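Putative DNA-binding protein (Ralstonia eutropha, PDB 3HWU) is of unknown function but is built around a Plants and Prokaryotes Conserved (PCC) domain and may bind DNA. Local coordinates at residues Lys5-Lys10 and Val18-Asp23; Asp23-Asn28 and Cys118-Thr123; Leu32-His37 and Ile81-Gly86. All blocks are in the same frame, centred on the assembly; numbering follows the deposited sequence.

In the fold
All three contacts reach the same antiparallel sheet: interaction 1 within its edge hairpin, interactions 2 and 3 where helix 25-35 packs on it. Interactions 1 and 2, with centres about 8 Å apart, share D23 and are joined where L19 N meets C118 O at 2.8 Å. Interactions 2 and 3, about 13 Å apart between centres, use the two ends of helix 25-35; V122 CG1 comes within 4.3 Å of I81 CD1. Interactions 1 and 3, about 17 Å apart between centres, are still tied by Y8 OH and E36 OE2 at 2.6 Å. E119, on the strand of interaction 2, hydrogen-bonds H91 of the second subunit, one of three histidines that may mark an empty metal site.

Interaction 1: residues Lys5-Lys10 and Val18-Asp23; sequences KGKYMK and VLRHGD
K7 runs alongside V18 to R20 and ends on the carboxylate of D23. K7 CB lies 4.3 Å from L19 CD2, a loose apolar touch. The chain bends at chi2 (-72°), which brings K7 CD in front of the V18 carbonyl, 3.7 Å from V18 O. K7 CE then passes R20 CG at 4.1 Å, the aliphatic parts of the two long side chains crossing at a slant. A second bend at chi4 delivers NZ to D23, whose side chain comes from the opposite direction. K7 NZ makes a salt bridge to D23 OD2 at 2.7 Å, arriving on the syn side and close to the carboxylate plane; the bond to D23 OD1 is weak. D23 OD2 has a second donor: R20 N reaches it at 2.8 Å in an almost straight bond (175°), from well above the carboxylate plane. Two donors from different parts of the chain thus grip one oxygen and restrict rotation of the carboxylate. Near the start of the lysine, the backbones are joined by V18 N to K7 O at 2.9 Å, and a water donates to both G6 O and V18 O. The guanidinium of R20 turns to another task, a salt bridge to D134 of the second subunit. The 20-23 corner is a type II beta turn, closed by D23 N to R20 O, with G22 at positive phi. This is the open end of a beta hairpin, strands 8-11 and 14-20, with the lysine-aspartate bridge joining the lead-in of the first strand to the turn that follows the second.

Interaction 2: residues Asp23-Asn28 and Cys118-Thr123; sequences DNVLQN and CEITVT
V25 drives both of its methyl groups into the face of strand 117-125, one onto I120 and the other toward C118. V25 CG1 meets I120 CD1 at 4.0 Å, the two branched side chains crossing at an angle, while V25 CG2 faces C118 SG at 4.3 Å. The split follows from the valine's chi1 of 174°: CG1 lies anti to the backbone N, CG2 anti to the carbonyl carbon, and the pair straddles the gap between two strand residues that point the same way. The contact is wholly apolar and buried, but small, about 97 Å² in all.

V25 sits in the first turn of its helix, right after the N-cap N24. In the conformer described, N24 OD1 accepts from Q27 N at 3.0 Å. N24 O is taken up twice by N28, by its backbone N and by its side chain. N28 ND2 comes from above the carbonyl plane, 2.9 Å from N24 O, while that oxygen lies almost in the plane of the N28 amide. The N-cap carbonyl thus has two donors, both from N28.

Around the contact the packing is dense. F43 of strand 40-49 lies against I120, and L19 of strand 14-20 touches V25, N28 and I120. Besides strand 117-125, V25 packs on strand 14-20 through L19, on strand 103-114 through L111 and V113, and on strand 72-84 through M77.

Interaction 3: residues Leu32-His37 and Ile81-Gly86; sequences LARDEH and IAWKEG
A33 and I81 meet in helix-on-sheet packing, the one helix 25-35 lying with its last turns on the antiparallel sheet of the PCC domain. This is the tight part: A33 CB presses on I81 CG2 at 3.7 Å, and with no bulk beyond CB the helix backbone can come close, A33 CA 7.3 Å from I81 CA. The same methyl, A33 CB, also touches W83 CZ2 at 4.0 Å, so one small side chain fills the corner between a branched aliphatic group and an aromatic ring.

W83 brings its benzo end rather than its pyrrole end to the helix. With chi1 at -59° the indole leaves the strand beside its backbone N, and the six-membered ring reaches the A33 carbonyl. A33 O lies at the ring edge, nearly in its plane, 3.7 Å from W83 CZ2: an oxygen facing aromatic C-H groups.

Toward solvent the fit slackens. R34 meets the ring with its backbone N, R34 N lying 4.2 Å from W83 CH2, and of its side chain with CG, R34 CG to W83 CH2 being 4.4 Å. In the conformer described, R34 NH2 bonds Q31 OE1. P88 of strand 87-97 touches A33, R34 and W83. R128 adds a cation-pi contact to the indole, while at the pyrrole end W83 NE1 donates a hydrogen bond to I38 O, just past the helix.

Interaction 1: residues Lys5-Lys10 and Val18-Asp23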
loop_
_atom_site.group_PDB
_atom_site.type_symbol
_atom_site.label_atom_id
_atom_site.label_comp_id
_atom_site.label_asym_id
_atom_site.label_seq_id
_atom_site.Cartn_x
_atom_site.Cartn_y
_atom_site.Cartn_z
ATOM N N LYS A 5 -22.601 6.034 -10.805
ATOM C CA LYS A 5 -23.341 4.827 -11.069
ATOM C C LYS A 5 -22.431 3.755 -11.601
ATOM O O LYS A 5 -21.702 3.969 -12.586
ATOM C CB LYS A 5 -24.491 5.083 -12.055
ATOM C CG LYS A 5 -25.112 3.798 -12.559
ATOM N N GLY A 6 -22.467 2.608 -10.933
ATOM C CA GLY A 6 -21.688 1.451 -11.322
ATOM C C GLY A 6 -20.196 1.487 -11.015
ATOM O O GLY A 6 -19.441 0.631 -11.486
ATOM N N LYS A 7 -19.758 2.489 -10.268
ATOM C CA LYS A 7 -18.326 2.677 -10.046
ATOM C C LYS A 7 -17.901 2.240 -8.637
ATOM O O LYS A 7 -16.708 2.248 -8.358
ATOM C CB LYS A 7 -17.898 4.141 -10.231
ATOM C CG LYS A 7 -18.191 4.795 -11.590
ATOM C CD LYS A 7 -17.318 4.281 -12.684
ATOM C CE LYS A 7 -17.550 4.977 -14.046
ATOM N NZ LYS A 7 -16.953 6.294 -14.213
ATOM N N TYR A 8 -18.822 1.867 -7.761
ATOM C CA TYR A 8 -18.422 1.363 -6.462
ATOM C C TYR A 8 -19.452 0.403 -5.898
ATOM O O TYR A 8 -20.620 0.351 -6.349
ATOM C CB TYR A 8 -18.131 2.513 -5.489
ATOM C CG TYR A 8 -19.317 3.352 -5.076
ATOM C CD1 TYR A 8 -19.738 4.391 -5.852
ATOM C CD2 TYR A 8 -19.965 3.125 -3.872
ATOM C CE1 TYR A 8 -20.801 5.183 -5.453
ATOM C CE2 TYR A 8 -21.031 3.918 -3.468
ATOM C CZ TYR A 8 -21.437 4.928 -4.256
ATOM O OH TYR A 8 -22.492 5.713 -3.838
HETATM N N MSE A 9 -19.020 -0.333 -4.885
HETATM C CA MSE A 9 -19.868 -1.226 -4.098
HETATM C C MSE A 9 -19.551 -1.062 -2.618
HETATM O O MSE A 9 -18.413 -0.789 -2.239
HETATM C CB MSE A 9 -19.732 -2.701 -4.519
HETATM C CG MSE A 9 -18.521 -3.437 -4.036
HETATM SE SE MSE A 9 -18.472 -5.261 -4.748
HETATM C CE MSE A 9 -17.139 -5.779 -3.503
ATOM N N LYS A 10 -20.566 -1.225 -1.791
ATOM C CA LYS A 10 -20.383 -1.250 -0.340
ATOM C C LYS A 10 -19.752 -2.567 0.077
ATOM O O LYS A 10 -20.198 -3.637 -0.364
ATOM C CB LYS A 10 -21.740 -1.019 0.386
ATOM C CG LYS A 10 -21.607 -0.723 1.897
ATOM C CD LYS A 10 -22.892 -0.786 2.703
ATOM C CE LYS A 10 -22.579 -0.773 4.266
ATOM N NZ LYS A 10 -21.473 -1.749 4.878
ATOM N N VAL A 18 -14.204 0.896 -8.641
ATOM C CA VAL A 18 -13.528 0.552 -9.891
ATOM C C VAL A 18 -13.814 1.685 -10.881
ATOM O O VAL A 18 -14.913 1.811 -11.406
ATOM C CB VAL A 18 -13.910 -0.832 -10.481
ATOM C CG1 VAL A 18 -13.145 -1.068 -11.806
ATOM C CG2 VAL A 18 -13.638 -1.952 -9.486
ATOM N N LEU A 19 -12.813 2.527 -11.076
ATOM C CA LEU A 19 -12.880 3.635 -12.006
ATOM C C LEU A 19 -12.396 3.174 -13.373
ATOM O O LEU A 19 -11.681 2.187 -13.504
ATOM C CB LEU A 19 -12.088 4.833 -11.491
ATOM C CG LEU A 19 -12.479 5.336 -10.100
ATOM C CD1 LEU A 19 -11.588 6.565 -9.734
ATOM C CD2 LEU A 19 -13.954 5.753 -10.015
ATOM N N ARG A 20 -12.855 3.877 -14.397
ATOM C CA ARG A 20 -12.745 3.475 -15.774
ATOM C C ARG A 20 -12.083 4.555 -16.624
ATOM O O ARG A 20 -11.816 5.654 -16.156
ATOM C CB ARG A 20 -14.163 3.155 -16.282
ATOM C CG ARG A 20 -14.922 2.208 -15.406
ATOM C CD ARG A 20 -14.321 0.842 -15.489
ATOM N NE ARG A 20 -14.531 0.327 -16.818
ATOM C CZ ARG A 20 -15.620 -0.330 -17.173
ATOM N NH1 ARG A 20 -16.564 -0.581 -16.275
ATOM N NH2 ARG A 20 -15.732 -0.726 -18.416
ATOM N N HIS A 21 -11.784 4.217 -17.871
ATOM C CA HIS A 21 -11.112 5.105 -18.807
ATOM C C HIS A 21 -11.643 6.535 -18.720
ATOM O O HIS A 21 -12.860 6.774 -18.813
ATOM C CB HIS A 21 -11.386 4.533 -20.210
ATOM C CG HIS A 21 -10.676 5.207 -21.345
ATOM N ND1 HIS A 21 -9.593 6.049 -21.201
ATOM C CD2 HIS A 21 -10.855 5.065 -22.680
ATOM C CE1 HIS A 21 -9.182 6.452 -22.392
ATOM N NE2 HIS A 21 -9.923 5.861 -23.304
ATOM N N GLY A 22 -10.719 7.479 -18.525
ATOM C CA GLY A 22 -11.009 8.890 -18.502
ATOM C C GLY A 22 -11.397 9.437 -17.140
ATOM O O GLY A 22 -11.461 10.636 -16.988
ATOM N N ASP A 23 -11.641 8.581 -16.144
ATOM C CA ASP A 23 -12.065 9.085 -14.827
ATOM C C ASP A 23 -10.924 9.805 -14.109
ATOM O O ASP A 23 -9.802 9.315 -14.033
ATOM C CB ASP A 23 -12.572 7.953 -13.932
ATOM C CG ASP A 23 -13.904 7.368 -14.361
ATOM O OD1 ASP A 23 -14.653 8.044 -15.118
ATOM O OD2 ASP A 23 -14.281 6.262 -13.867
HETATM O O HOH W 1 -16.744 0.270 -12.710
#

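Interaction 2: residues Asp23-Asn28 and Cys118-Thr123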
loop_
_atom_site.group_PDB
_atom_site.type_symbol
_atom_site.label_atom_id
_atom_site.label_comp_id
_atom_site.label_asym_id
_atom_site.label_seq_id
_atom_site.Cartn_x
_atom_site.Cartn_y
_atom_site.Cartn_z
ATOM N N ASP A 23 -11.641 8.581 -16.144
ATOM C CA ASP A 23 -12.065 9.085 -14.827
ATOM C C ASP A 23 -10.924 9.805 -14.109
ATOM O O ASP A 23 -9.802 9.315 -14.033
ATOM C CB ASP A 23 -12.572 7.953 -13.932
ATOM C CG ASP A 23 -13.904 7.368 -14.361
ATOM O OD1 ASP A 23 -14.653 8.044 -15.118
ATOM O OD2 ASP A 23 -14.281 6.262 -13.867
ATOM N N ASN A 24 -11.274 10.935 -13.513
ATOM C CA ASN A 24 -10.390 11.721 -12.704
ATOM C C ASN A 24 -10.407 11.160 -11.277
ATOM O O ASN A 24 -11.432 11.212 -10.602
ATOM C CB ASN A 24 -10.824 13.192 -12.701
ATOM C CG ASN A 24 -9.891 14.049 -11.888
ATOM O OD1 ASN A 24 -9.712 13.790 -10.702
ATOM N ND2 ASN A 24 -9.235 15.041 -12.523
ATOM N N VAL A 25 -9.303 10.568 -10.861
ATOM C CA VAL A 25 -9.336 9.703 -9.658
ATOM C C VAL A 25 -9.641 10.468 -8.375
ATOM O O VAL A 25 -10.526 10.079 -7.601
ATOM C CB VAL A 25 -8.028 8.912 -9.562
ATOM C CG1 VAL A 25 -7.952 8.095 -8.229
ATOM C CG2 VAL A 25 -7.859 7.954 -10.775
ATOM N N LEU A 26 -8.910 11.549 -8.108
ATOM C CA LEU A 26 -9.161 12.243 -6.842
ATOM C C LEU A 26 -10.543 12.894 -6.845
ATOM O O LEU A 26 -11.195 12.941 -5.819
ATOM C CB LEU A 26 -8.063 13.246 -6.460
ATOM C CG LEU A 26 -6.628 12.658 -6.441
ATOM C CD1 LEU A 26 -5.704 13.752 -5.941
ATOM C CD2 LEU A 26 -6.508 11.440 -5.577
ATOM N N GLN A 27 -10.966 13.416 -7.991
ATOM C CA GLN A 27 -12.315 13.990 -8.076
ATOM C C GLN A 27 -13.393 12.929 -7.842
ATOM O O GLN A 27 -14.400 13.204 -7.179
ATOM C CB GLN A 27 -12.506 14.696 -9.432
ATOM C CG GLN A 27 -11.651 15.936 -9.598
ATOM C CD GLN A 27 -11.745 16.600 -10.960
ATOM O OE1 GLN A 27 -12.507 16.166 -11.857
ATOM N NE2 GLN A 27 -10.972 17.657 -11.124
ATOM N N ASN A 28 -13.200 11.719 -8.340
ATOM C CA ASN A 28 -14.188 10.675 -8.072
ATOM C C ASN A 28 -14.196 10.288 -6.580
ATOM O O ASN A 28 -15.245 9.971 -6.040
ATOM C CB ASN A 28 -13.939 9.459 -8.967
ATOM C CG ASN A 28 -14.669 9.545 -10.289
ATOM O OD1 ASN A 28 -15.824 9.094 -10.358
ATOM N ND2 ASN A 28 -14.050 10.073 -11.307
ATOM N N CYS A 118 -8.952 1.704 -12.427
ATOM C CA CYS A 118 -8.324 1.987 -11.142
ATOM C C CYS A 118 -9.185 1.331 -10.067
ATOM O O CYS A 118 -10.363 1.683 -9.938
ATOM C CB CYS A 118 -8.160 3.509 -10.929
ATOM S SG CYS A 118 -7.513 3.953 -9.335
ATOM N N GLU A 119 -8.601 0.406 -9.308
ATOM C CA GLU A 119 -9.250 -0.294 -8.206
ATOM C C GLU A 119 -8.860 0.418 -6.921
ATOM O O GLU A 119 -7.677 0.621 -6.683
ATOM C CB GLU A 119 -8.806 -1.747 -8.126
ATOM C CG GLU A 119 -9.123 -2.565 -9.368
ATOM C CD GLU A 119 -8.522 -3.957 -9.369
ATOM O OE1 GLU A 119 -7.936 -4.355 -8.353
ATOM O OE2 GLU A 119 -8.673 -4.647 -10.395
ATOM N N ILE A 120 -9.846 0.812 -6.108
ATOM C CA ILE A 120 -9.589 1.568 -4.884
ATOM C C ILE A 120 -10.330 0.908 -3.735
ATOM O O ILE A 120 -11.574 0.791 -3.777
ATOM C CB ILE A 120 -9.994 3.063 -4.979
ATOM C CG1 ILE A 120 -9.445 3.717 -6.250
ATOM C CG2 ILE A 120 -9.507 3.801 -3.710
ATOM C CD1 ILE A 120 -10.047 5.101 -6.547
ATOM N N THR A 121 -9.589 0.563 -2.682
ATOM C CA THR A 121 -10.139 -0.094 -1.487
ATOM C C THR A 121 -10.248 0.962 -0.380
ATOM O O THR A 121 -9.200 1.489 0.044
ATOM C CB THR A 121 -9.182 -1.225 -1.054
ATOM O OG1 THR A 121 -9.095 -2.121 -2.162
ATOM C CG2 THR A 121 -9.679 -1.891 0.203
ATOM N N VAL A 122 -11.474 1.301 0.043
ATOM C CA VAL A 122 -11.726 2.408 0.955
ATOM C C VAL A 122 -12.225 1.841 2.291
ATOM O O VAL A 122 -13.198 1.051 2.331
ATOM C CB VAL A 122 -12.793 3.358 0.376
ATOM C CG1 VAL A 122 -13.020 4.569 1.325
ATOM C CG2 VAL A 122 -12.427 3.859 -1.036
ATOM N N THR A 123 -11.545 2.181 3.376
ATOM C CA THR A 123 -11.919 1.782 4.743
ATOM C C THR A 123 -12.521 3.007 5.430
ATOM O O THR A 123 -11.838 4.007 5.610
ATOM C CB THR A 123 -10.713 1.294 5.508
ATOM O OG1 THR A 123 -10.105 0.231 4.758
ATOM C CG2 THR A 123 -11.080 0.792 6.893
#

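Interaction 3: residues Leu32-His37 and Ile81-Gly86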
loop_
_atom_site.group_PDB
_atom_site.type_symbol
_atom_site.label_atom_id
_atom_site.label_comp_id
_atom_site.label_asym_id
_atom_site.label_seq_id
_atom_site.Cartn_x
_atom_site.Cartn_y
_atom_site.Cartn_z
ATOM N N LEU A 32 -17.368 10.443 -4.103
ATOM C CA LEU A 32 -17.785 9.380 -3.210
ATOM C C LEU A 32 -17.976 9.924 -1.773
ATOM O O LEU A 32 -18.941 9.578 -1.074
ATOM C CB LEU A 32 -16.729 8.265 -3.211
ATOM C CG LEU A 32 -17.040 7.059 -2.312
ATOM C CD1 LEU A 32 -18.114 6.177 -2.858
ATOM C CD2 LEU A 32 -15.752 6.224 -2.090
ATOM N N ALA A 33 -17.033 10.747 -1.341
ATOM C CA ALA A 33 -17.124 11.343 0.005
ATOM C C ALA A 33 -18.423 12.137 0.183
ATOM O O ALA A 33 -19.106 12.041 1.219
ATOM C CB ALA A 33 -15.871 12.224 0.298
ATOM N N ARG A 34 -18.756 12.930 -0.834
ATOM C CA ARG A 34 -19.976 13.712 -0.791
ATOM C C ARG A 34 -21.246 12.858 -0.924
ATOM O O ARG A 34 -22.213 13.116 -0.190
ATOM C CB ARG A 34 -19.951 14.808 -1.860
ATOM C CG ARG A 34 -19.020 15.974 -1.656
ATOM C CD ARG A 34 -19.338 17.076 -2.692
ATOM N NE ARG A 34 -18.998 16.619 -4.034
ATOM C CZ ARG A 34 -17.799 16.765 -4.575
ATOM N NH1 ARG A 34 -16.853 17.418 -3.911
ATOM N NH2 ARG A 34 -17.545 16.286 -5.785
ATOM N N ASP A 35 -21.275 11.861 -1.821
ATOM C CA ASP A 35 -22.463 11.030 -2.068
ATOM C C ASP A 35 -22.766 10.083 -0.932
ATOM O O ASP A 35 -23.927 9.813 -0.617
ATOM C CB ASP A 35 -22.368 10.189 -3.356
ATOM C CG ASP A 35 -22.464 11.001 -4.628
ATOM O OD1 ASP A 35 -22.694 12.228 -4.565
ATOM O OD2 ASP A 35 -22.284 10.356 -5.709
ATOM N N GLU A 36 -21.717 9.573 -0.297
ATOM C CA GLU A 36 -21.875 8.612 0.772
ATOM C C GLU A 36 -21.629 9.276 2.144
ATOM O O GLU A 36 -21.629 8.563 3.166
ATOM C CB GLU A 36 -20.932 7.409 0.573
ATOM C CG GLU A 36 -21.313 6.510 -0.592
ATOM C CD GLU A 36 -22.604 5.718 -0.401
ATOM O OE1 GLU A 36 -22.936 5.370 0.755
ATOM O OE2 GLU A 36 -23.264 5.404 -1.422
ATOM N N HIS A 37 -21.424 10.588 2.187
ATOM C CA HIS A 37 -21.235 11.327 3.461
ATOM C C HIS A 37 -20.176 10.640 4.324
ATOM O O HIS A 37 -20.357 10.411 5.511
ATOM C CB HIS A 37 -22.583 11.460 4.198
ATOM C CG HIS A 37 -23.714 11.809 3.280
ATOM N ND1 HIS A 37 -24.588 10.868 2.758
ATOM C CD2 HIS A 37 -24.005 12.975 2.670
ATOM C CE1 HIS A 37 -25.403 11.462 1.907
ATOM N NE2 HIS A 37 -25.073 12.746 1.840
ATOM N N ILE A 81 -9.307 10.179 3.138
ATOM C CA ILE A 81 -10.440 11.102 2.924
ATOM C C ILE A 81 -10.756 11.798 4.222
ATOM O O ILE A 81 -10.959 11.147 5.261
ATOM C CB ILE A 81 -11.702 10.360 2.464
ATOM C CG1 ILE A 81 -11.419 9.561 1.173
ATOM C CG2 ILE A 81 -12.871 11.319 2.224
ATOM C CD1 ILE A 81 -12.634 8.744 0.610
ATOM N N ALA A 82 -10.789 13.126 4.174
ATOM C CA ALA A 82 -11.231 13.952 5.274
ATOM C C ALA A 82 -11.858 15.212 4.659
ATOM O O ALA A 82 -12.243 15.202 3.490
ATOM C CB ALA A 82 -10.105 14.239 6.274
ATOM N N TRP A 83 -12.021 16.244 5.476
ATOM C CA TRP A 83 -12.769 17.449 5.099
ATOM C C TRP A 83 -11.983 18.699 5.428
ATOM O O TRP A 83 -11.176 18.701 6.342
ATOM C CB TRP A 83 -14.134 17.461 5.800
ATOM C CG TRP A 83 -14.915 16.250 5.419
ATOM C CD1 TRP A 83 -14.823 15.006 5.984
ATOM C CD2 TRP A 83 -15.838 16.130 4.320
ATOM N NE1 TRP A 83 -15.611 14.139 5.297
ATOM C CE2 TRP A 83 -16.269 14.799 4.291
ATOM C CE3 TRP A 83 -16.384 17.034 3.410
ATOM C CZ2 TRP A 83 -17.189 14.329 3.379
ATOM C CZ3 TRP A 83 -17.310 16.570 2.504
ATOM C CH2 TRP A 83 -17.714 15.238 2.497
ATOM N N LYS A 84 -12.217 19.758 4.665
ATOM C CA LYS A 84 -11.666 21.048 5.011
ATOM C C LYS A 84 -12.616 22.111 4.487
ATOM O O LYS A 84 -12.962 22.146 3.306
ATOM C CB LYS A 84 -10.252 21.218 4.438
ATOM C CG LYS A 84 -9.618 22.558 4.857
ATOM C CD LYS A 84 -8.150 22.610 4.585
ATOM C CE LYS A 84 -7.549 24.007 5.003
ATOM N NZ LYS A 84 -6.166 24.262 4.502
ATOM N N GLU A 85 -13.075 22.959 5.403
ATOM C CA GLU A 85 -13.997 24.059 5.029
ATOM C C GLU A 85 -15.212 23.523 4.304
ATOM O O GLU A 85 -15.681 24.098 3.308
ATOM C CB GLU A 85 -13.242 25.092 4.204
ATOM C CG GLU A 85 -12.291 25.849 5.084
ATOM C CD GLU A 85 -11.117 26.447 4.373
ATOM O OE1 GLU A 85 -11.123 26.567 3.109
ATOM O OE2 GLU A 85 -10.177 26.830 5.103
ATOM N N GLY A 86 -15.706 22.390 4.793
ATOM C CA GLY A 86 -16.914 21.801 4.277
ATOM C C GLY A 86 -16.824 20.983 3.000
ATOM O O GLY A 86 -17.835 20.464 2.514
#